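Local coordinates for protein MaoC-like dehydratase (Phytophthora Capsici, PDB 3KH8) that probably catalyses the hydration of enoyl thioesters or the reverse dehydration, as a hot-dog-fold lyase related to the hydratase 2 part of peroxisomal multifunctional enzyme type 2, at residues P85-P88 against V89-P92. Residues are numbered along the deposited sequence; the frame is centred on the assembly and turned at random.
Sequences PLYP and VCLP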
loop_
_atom_site.group_PDB
_atom_site.type_symbol
_atom_site.label_atom_id
_atom_site.label_comp_id
_atom_site.label_asym_id
_atom_site.label_seq_id
_atom_site.Cartn_x
_atom_site.Cartn_y
_atom_site.Cartn_z
ATOM N N PRO A 85 12.606 4.115 -9.977
ATOM C CA PRO A 85 14.070 4.064 -9.870
ATOM C C PRO A 85 14.666 4.209 -8.466
ATOM O O PRO A 85 15.766 3.710 -8.220
ATOM C CB PRO A 85 14.521 5.216 -10.773
ATOM C CG PRO A 85 13.466 5.279 -11.808
ATOM C CD PRO A 85 12.185 5.048 -11.041
ATOM N N LEU A 86 13.957 4.874 -7.557
ATOM C CA LEU A 86 14.449 5.048 -6.191
ATOM C C LEU A 86 14.213 3.828 -5.288
ATOM O O LEU A 86 14.737 3.775 -4.171
ATOM C CB LEU A 86 13.842 6.301 -5.544
ATOM C CG LEU A 86 14.597 6.869 -4.330
ATOM C CD1 LEU A 86 15.895 7.554 -4.764
ATOM C CD2 LEU A 86 13.723 7.829 -3.534
ATOM N N TYR A 87 13.437 2.850 -5.758
ATOM C CA TYR A 87 13.065 1.711 -4.903
ATOM C C TYR A 87 14.214 1.016 -4.138
ATOM O O TYR A 87 14.022 0.639 -2.982
ATOM C CB TYR A 87 12.182 0.683 -5.645
ATOM C CG TYR A 87 11.817 -0.501 -4.772
ATOM C CD1 TYR A 87 10.960 -0.348 -3.686
ATOM C CD2 TYR A 87 12.353 -1.765 -5.014
ATOM C CE1 TYR A 87 10.631 -1.433 -2.862
ATOM C CE2 TYR A 87 12.034 -2.853 -4.197
ATOM C CZ TYR A 87 11.173 -2.677 -3.130
ATOM O OH TYR A 87 10.855 -3.739 -2.321
ATOM N N PRO A 88 15.409 0.855 -4.755
ATOM C CA PRO A 88 16.506 0.212 -4.012
ATOM C C PRO A 88 16.779 0.737 -2.588
ATOM O O PRO A 88 17.258 -0.029 -1.755
ATOM C CB PRO A 88 17.713 0.439 -4.923
ATOM C CG PRO A 88 17.134 0.393 -6.280
ATOM C CD PRO A 88 15.786 1.068 -6.168
ATOM N N VAL A 89 16.456 2.002 -2.295
ATOM C CA VAL A 89 16.630 2.544 -0.934
ATOM C C VAL A 89 15.853 1.774 0.137
ATOM O O VAL A 89 16.198 1.831 1.318
ATOM C CB VAL A 89 16.276 4.063 -0.810
ATOM C CG1 VAL A 89 17.095 4.883 -1.783
ATOM C CG2 VAL A 89 14.771 4.324 -0.991
ATOM N N CYS A 90 14.799 1.075 -0.281
ATOM C CA CYS A 90 13.973 0.299 0.642
ATOM C C CYS A 90 14.570 -1.060 0.976
ATOM O O CYS A 90 14.260 -1.629 2.017
ATOM C CB CYS A 90 12.564 0.112 0.066
ATOM S SG CYS A 90 11.632 1.640 0.004
ATOM N N LEU A 91 15.422 -1.574 0.092
ATOM C CA LEU A 91 15.927 -2.952 0.210
ATOM C C LEU A 91 16.752 -3.257 1.474
ATOM O O LEU A 91 16.632 -4.359 2.022
ATOM C CB LEU A 91 16.658 -3.388 -1.068
ATOM C CG LEU A 91 15.806 -3.494 -2.340
ATOM C CD1 LEU A 91 16.685 -3.645 -3.574
ATOM C CD2 LEU A 91 14.783 -4.640 -2.257
ATOM N N PRO A 92 17.572 -2.294 1.952
ATOM C CA PRO A 92 18.253 -2.513 3.234
ATOM C C PRO A 92 17.308 -2.625 4.434
ATOM O O PRO A 92 17.672 -3.232 5.439
ATOM C CB PRO A 92 19.141 -1.270 3.378
ATOM C CG PRO A 92 19.354 -0.802 1.994
ATOM C CD PRO A 92 18.056 -1.061 1.299
#
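The phenol ring of Tyr87 lies alongside the 3-10 turn that Tyr87 itself opens, and Cys90 and Leu91, three and four residues further on, meet it obliquely. Cys90 brings its CB to 3.8 Å from CE1 of Tyr87, whereas CD2 of Leu91 reaches CE2 of Tyr87, also at 3.8 Å, the Tyr87 and Leu91 side chains crossing at about a right angle. With CG of Tyr87 anti to the backbone N (chi1 179°), the ring is carried forward along the chain to these partners. Cys90 SG adds an oblique sulfur-aromatic contact, 5.1 Å from the centroid of the Tyr87 ring. On another flank, CG of Leu86 lies 4.1 Å from CG1 of Val89, and both side chains continue onto Val130 of strand 123-132. Tyr87, Leu86 and Cys90 all reach Tyr62 of helix 56-65, the two tyrosine rings meeting edge-to-face.

Three successive i+3 hydrogen bonds wind the backbone that carries these side chains. Val89 N donates to Leu86 O and Cys90 N to Tyr87 O (2.8 Å, N-H...O 165°); Leu91 N approaches Pro88 O from above its carbonyl plane. CD of Pro92, which has no N-H to offer, sits 3.3 Å from that same Pro88 oxygen. In this buried lead-in to helix 91-94, the 3-10 bonds thus satisfy three main-chain carbonyls; the sulfur-aromatic contact stays within the turn, while apolar and ring contacts pack it on helix 56-65 and strand 123-132.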